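Local coordinates for protein L-amino acid deaminase (Proteus vulgaris, PDB 5I39) that probably works as a membrane-bound, FAD-dependent oxidoreductase that deaminates L-amino acids, at residues I50-I54 with M193-A197; T115-R121 with E179-D185. One frame throughout, in Å; residues are numbered along the deposited sequence. Where two conformers were deposited one is given.

Contact 1 of 2, residues I50-I54 with M193-A197; sequences IMTAI and MAEYA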
loop_
_atom_site.group_PDB
_atom_site.type_symbol
_atom_site.label_atom_id
_atom_site.label_comp_id
_atom_site.label_asym_id
_atom_site.label_seq_id
_atom_site.Cartn_x
_atom_site.Cartn_y
_atom_site.Cartn_z
ATOM N N ILE A 50 6.534 8.593 -3.493
ATOM C CA ILE A 50 7.297 9.042 -2.331
ATOM C C ILE A 50 8.428 8.071 -1.987
ATOM O O ILE A 50 9.574 8.492 -1.792
ATOM C CB ILE A 50 6.378 9.241 -1.108
ATOM C CG1 ILE A 50 5.461 10.453 -1.324
ATOM C CG2 ILE A 50 7.188 9.447 0.169
ATOM C CD1 ILE A 50 4.256 10.482 -0.410
HETATM N N MSE A 51 8.113 6.779 -1.906
HETATM C CA MSE A 51 9.116 5.784 -1.512
HETATM C C MSE A 51 10.186 5.662 -2.574
HETATM O O MSE A 51 11.371 5.526 -2.251
HETATM C CB MSE A 51 8.466 4.436 -1.206
HETATM C CG MSE A 51 7.534 4.492 0.012
HETATM SE SE MSE A 51 8.398 5.066 1.674
HETATM C CE MSE A 51 9.518 3.465 1.881
ATOM N N THR A 52 9.798 5.726 -3.847
ATOM C CA THR A 52 10.783 5.692 -4.929
ATOM C C THR A 52 11.702 6.916 -4.866
ATOM O O THR A 52 12.913 6.781 -5.015
ATOM C CB THR A 52 10.117 5.561 -6.310
ATOM O OG1 THR A 52 9.258 4.416 -6.320
ATOM C CG2 THR A 52 11.158 5.365 -7.390
ATOM N N ALA A 53 11.127 8.092 -4.635
ATOM C CA ALA A 53 11.912 9.321 -4.492
ATOM C C ALA A 53 12.941 9.224 -3.367
ATOM O O ALA A 53 14.098 9.598 -3.545
ATOM C CB ALA A 53 10.994 10.510 -4.263
ATOM N N ILE A 54 12.523 8.703 -2.217
ATOM C CA ILE A 54 13.442 8.505 -1.098
ATOM C C ILE A 54 14.613 7.602 -1.501
ATOM O O ILE A 54 15.774 7.904 -1.212
ATOM C CB ILE A 54 12.706 7.906 0.118
ATOM C CG1 ILE A 54 11.779 8.957 0.741
ATOM C CG2 ILE A 54 13.687 7.396 1.171
ATOM C CD1 ILE A 54 10.698 8.380 1.633
HETATM N N MSE A 193 5.800 9.577 5.761
HETATM C CA MSE A 193 6.788 9.294 4.711
HETATM C C MSE A 193 7.014 10.498 3.822
HETATM O O MSE A 193 8.148 10.756 3.422
HETATM C CB MSE A 193 6.408 8.083 3.860
HETATM C CG MSE A 193 6.301 6.753 4.611
HETATM SE SE MSE A 193 7.776 6.417 5.871
HETATM C CE MSE A 193 9.338 6.709 4.719
ATOM N N ALA A 194 5.957 11.248 3.513
ATOM C CA ALA A 194 6.097 12.464 2.699
ATOM C C ALA A 194 6.928 13.545 3.390
ATOM O O ALA A 194 7.773 14.177 2.752
ATOM C CB ALA A 194 4.736 13.019 2.329
ATOM N N GLU A 195 6.684 13.770 4.677
ATOM C CA GLU A 195 7.466 14.754 5.433
ATOM C C GLU A 195 8.933 14.338 5.490
ATOM O O GLU A 195 9.828 15.174 5.369
ATOM C CB GLU A 195 6.917 14.943 6.849
ATOM C CG GLU A 195 5.633 15.745 6.925
ATOM C CD GLU A 195 5.792 17.190 6.505
ATOM O OE1 GLU A 195 6.792 17.533 5.841
ATOM O OE2 GLU A 195 4.896 17.986 6.843
ATOM N N TYR A 196 9.170 13.042 5.667
ATOM C CA TYR A 196 10.525 12.508 5.658
ATOM C C TYR A 196 11.194 12.726 4.297
ATOM O O TYR A 196 12.338 13.171 4.235
ATOM C CB TYR A 196 10.503 11.033 6.033
ATOM C CG TYR A 196 11.842 10.337 5.952
ATOM C CD1 TYR A 196 12.839 10.568 6.899
ATOM C CD2 TYR A 196 12.102 9.428 4.933
ATOM C CE1 TYR A 196 14.060 9.910 6.829
ATOM C CE2 TYR A 196 13.314 8.766 4.849
ATOM C CZ TYR A 196 14.291 9.005 5.796
ATOM O OH TYR A 196 15.484 8.322 5.687
ATOM N N ALA A 197 10.469 12.451 3.216
ATOM C CA ALA A 197 10.996 12.693 1.873
ATOM C C ALA A 197 11.401 14.158 1.695
ATOM O O ALA A 197 12.484 14.447 1.180
ATOM C CB ALA A 197 9.976 12.293 0.823
#
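Ile50 lies beside Ala194 and Ile54 beside Ala197 where two helices run roughly parallel, their local axes 9.6 Å apart and 30° from each other in direction. Helix 47-58 begins within the glycine-rich segment of what is probably a Rossmann-type FAD-binding fold, and helix 189-199 packs on it. No hydrogen bond crosses between the two segments; the contact is apolar and largely buried. Ile50 divides its branches. Its CG2 sits 3.6 Å from Met193 O and also meets Ala197 CB, while its CD1 extends to Ala194 CB at 3.8 Å. One turn on, Ile54 lays CG1 against Ala197 CB, also at 3.8 Å. Ala197 CB thus lies against both isoleucines, and Ala194 CB against Ile50. Met193 is a selenomethionine folded back on itself, with chi2 at -45° and chi3 at -52°. This brings its CE to Ile54 CD1, the two chains crossing at about a right angle. Met193 CE also meets SE of selenomethionine Met51 at 3.6 Å in the conformer described, and Met106 of helix 106-110 touches both. Tyr196 receives the same Ile54 methyl: Ile54 CD1 meets its ring at the edge, in the ring plane, 3.7 Å from Tyr196 CD2.

Contact 2 of 2, residues T115-R121 with E179-D185; sequences TYRTQGR and EDSGSFD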
loop_
_atom_site.group_PDB
_atom_site.type_symbol
_atom_site.label_atom_id
_atom_site.label_comp_id
_atom_site.label_asym_id
_atom_site.label_seq_id
_atom_site.Cartn_x
_atom_site.Cartn_y
_atom_site.Cartn_z
ATOM N N THR A 115 3.050 4.801 12.551
ATOM C CA THR A 115 1.979 3.879 12.995
ATOM C C THR A 115 2.225 2.418 12.628
ATOM O O THR A 115 1.422 1.566 13.009
ATOM C CB THR A 115 0.526 4.278 12.624
ATOM O OG1 THR A 115 0.292 4.116 11.220
ATOM C CG2 THR A 115 0.218 5.687 13.076
ATOM N N TYR A 116 3.328 2.096 11.948
ATOM C CA TYR A 116 3.585 0.695 11.640
ATOM C C TYR A 116 3.763 -0.096 12.931
ATOM O O TYR A 116 4.505 0.328 13.830
ATOM C CB TYR A 116 4.804 0.474 10.750
ATOM C CG TYR A 116 4.862 -0.962 10.260
ATOM C CD1 TYR A 116 4.034 -1.387 9.228
ATOM C CD2 TYR A 116 5.701 -1.904 10.854
ATOM C CE1 TYR A 116 4.043 -2.700 8.779
ATOM C CE2 TYR A 116 5.723 -3.221 10.411
ATOM C CZ TYR A 116 4.899 -3.611 9.369
ATOM O OH TYR A 116 4.915 -4.901 8.891
ATOM N N ARG A 117 3.076 -1.234 13.004
ATOM C CA ARG A 117 3.192 -2.167 14.117
ATOM C C ARG A 117 3.274 -3.576 13.568
ATOM O O ARG A 117 2.609 -3.902 12.583
ATOM C CB ARG A 117 1.964 -2.087 15.030
ATOM C CG ARG A 117 1.714 -0.728 15.664
ATOM C CD ARG A 117 2.716 -0.411 16.759
ATOM N NE ARG A 117 2.434 0.880 17.392
ATOM C CZ ARG A 117 2.839 2.071 16.948
ATOM N NH1 ARG A 117 3.583 2.182 15.850
ATOM N NH2 ARG A 117 2.508 3.167 17.622
ATOM N N THR A 118 4.079 -4.409 14.216
ATOM C CA THR A 118 4.027 -5.850 13.990
ATOM C C THR A 118 2.936 -6.374 14.918
ATOM O O THR A 118 3.079 -6.349 16.142
ATOM C CB THR A 118 5.391 -6.502 14.230
ATOM O OG1 THR A 118 6.310 -6.005 13.254
ATOM C CG2 THR A 118 5.314 -8.002 14.068
ATOM N N GLN A 119 1.845 -6.817 14.306
ATOM C CA GLN A 119 0.565 -7.006 14.979
ATOM C C GLN A 119 0.092 -8.453 15.064
ATOM O O GLN A 119 -0.431 -8.872 16.101
ATOM C CB GLN A 119 -0.476 -6.182 14.231
ATOM C CG GLN A 119 -1.901 -6.360 14.705
ATOM C CD GLN A 119 -2.820 -5.410 13.988
ATOM O OE1 GLN A 119 -2.986 -5.501 12.772
ATOM N NE2 GLN A 119 -3.412 -4.479 14.724
ATOM N N GLY A 120 0.210 -9.192 13.968
ATOM C CA GLY A 120 -0.332 -10.542 13.900
ATOM C C GLY A 120 -1.748 -10.565 13.355
ATOM O O GLY A 120 -2.567 -9.692 13.659
ATOM N N ARG A 121 -2.033 -11.583 12.549
ATOM C CA ARG A 121 -3.292 -11.694 11.821
ATOM C C ARG A 121 -3.784 -13.126 11.851
ATOM O O ARG A 121 -3.057 -14.039 11.463
ATOM C CB ARG A 121 -3.108 -11.254 10.370
ATOM C CG ARG A 121 -4.339 -11.382 9.485
ATOM C CD ARG A 121 -4.006 -10.872 8.100
ATOM N NE ARG A 121 -5.150 -10.833 7.192
ATOM C CZ ARG A 121 -5.623 -11.870 6.499
ATOM N NH1 ARG A 121 -6.667 -11.692 5.700
ATOM N NH2 ARG A 121 -5.076 -13.083 6.591
ATOM N N GLU A 179 1.944 -14.367 12.157
ATOM C CA GLU A 179 2.277 -13.779 13.456
ATOM C C GLU A 179 2.906 -12.396 13.332
ATOM O O GLU A 179 2.713 -11.546 14.195
ATOM C CB GLU A 179 3.184 -14.707 14.274
ATOM C CG GLU A 179 3.482 -14.143 15.667
ATOM C CD GLU A 179 3.963 -15.164 16.681
ATOM O OE1 GLU A 179 4.470 -16.226 16.289
ATOM O OE2 GLU A 179 3.856 -14.887 17.896
ATOM N N ASP A 180 3.657 -12.186 12.259
ATOM C CA ASP A 180 4.344 -10.917 12.036
ATOM C C ASP A 180 3.642 -10.009 11.028
ATOM O O ASP A 180 4.277 -9.132 10.449
ATOM C CB ASP A 180 5.791 -11.173 11.611
ATOM C CG ASP A 180 5.899 -11.764 10.230
ATOM O OD1 ASP A 180 4.933 -12.423 9.765
ATOM O OD2 ASP A 180 6.954 -11.560 9.603
ATOM N N SER A 181 2.339 -10.190 10.813
ATOM C CA SER A 181 1.618 -9.280 9.927
ATOM C C SER A 181 1.772 -7.853 10.436
ATOM O O SER A 181 1.825 -7.612 11.648
ATOM C CB SER A 181 0.135 -9.622 9.851
ATOM O OG SER A 181 -0.516 -9.328 11.074
ATOM N N GLY A 182 1.854 -6.920 9.497
ATOM C CA GLY A 182 1.969 -5.514 9.817
ATOM C C GLY A 182 0.643 -4.794 9.828
ATOM O O GLY A 182 -0.325 -5.222 9.198
ATOM N N SER A 183 0.633 -3.673 10.536
ATOM C CA SER A 183 -0.484 -2.749 10.582
ATOM C C SER A 183 0.053 -1.346 10.367
ATOM O O SER A 183 1.081 -0.994 10.933
ATOM C CB SER A 183 -1.140 -2.831 11.956
ATOM O OG SER A 183 -2.140 -1.847 12.135
ATOM N N PHE A 184 -0.639 -0.554 9.556
ATOM C CA PHE A 184 -0.335 0.876 9.398
ATOM C C PHE A 184 -1.645 1.612 9.180
ATOM O O PHE A 184 -2.589 1.061 8.617
ATOM C CB PHE A 184 0.725 1.211 8.304
ATOM C CG PHE A 184 0.782 0.259 7.124
ATOM C CD1 PHE A 184 -0.362 -0.316 6.567
ATOM C CD2 PHE A 184 2.011 -0.021 6.524
ATOM C CE1 PHE A 184 -0.273 -1.178 5.483
ATOM C CE2 PHE A 184 2.099 -0.878 5.437
ATOM C CZ PHE A 184 0.958 -1.461 4.922
ATOM N N ASP A 185 -1.695 2.858 9.641
ATOM C CA ASP A 185 -2.953 3.604 9.686
ATOM C C ASP A 185 -2.958 4.664 8.584
ATOM O O ASP A 185 -2.020 5.463 8.493
ATOM C CB ASP A 185 -3.143 4.275 11.049
ATOM C CG ASP A 185 -3.051 3.301 12.221
ATOM O OD1 ASP A 185 -3.144 2.068 12.025
ATOM O OD2 ASP A 185 -2.877 3.783 13.361
HETATM O O HOH W 1 -1.155 0.490 13.151
HETATM O O HOH W 2 5.833 -6.842 10.610
HETATM O O HOH W 3 -1.909 -6.977 10.702
HETATM O O HOH W 4 1.992 -11.009 16.802
#
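Arg117 and Ser183 form an antiparallel hydrogen-bonded pair, Thr118 and Gly182 the adjoining non-hydrogen-bonded one. Ser181 O receives Gln119 N at 2.8 Å and Gly120 N at 3.2 Å. Both bonds are nearly straight at hydrogen; Gln119 N lies almost in line with C=O, Gly120 N tilted from its plane. At the other end Thr115 OG1 sits between its backbone N and carbonyl carbon (chi1 72°) and accepts Asp185 N at 2.8 Å. Tyr116 holds CG anti to its backbone N (chi1 -169°), laying the ring alongside the partner strand. Its OH, 3.1 Å from Gly182 CA, takes the place a side chain at Gly182 would fill. A water joins that hydroxyl to Thr118 OG1 and Asp180 O. Phe184 CD2 meets the Tyr116 ring at its edge, in plane, 3.6 Å from Tyr116 CD1. The extended Gln119 brings OE1 to 3.3 Å from Ser183 CB; a water ties OE1 to Ser181 OG and Gly182 O, and Glu287 is the amide's strongest polar partner. Ser183 OG bonds to Arg286 and to a water shared with Thr115 O and Asp185 OD1. Asp185 salt-bridges Arg23 and Arg286. Backbone bonds, waters and outside residues thus satisfy many polar groups, while Phe184 adds apolar surface near the FAD.

Contacts 1 and 2 have centres 21 Å apart; their nearest atoms are about 8 Å apart and do not touch. Along the chain the order is 50-54, 115-121, 179-185, 193-197, so contact 2 falls wholly between the two segments of contact 1. Strand 182-183 is followed directly by helix 189-199, which ties the two together. Contact 1 joins helices beside the Rossmann-type sheet. Contact 2 belongs to the separate mixed sheet that includes strands 117-123 and 182-183. Both lie close to the FAD: Ile50 is about 7 Å and Phe184 about 4 Å from it, side chain to cofactor. The FAD thus runs from the probable nucleotide-binding part, with the helix pair, to the second sheet of the same chain.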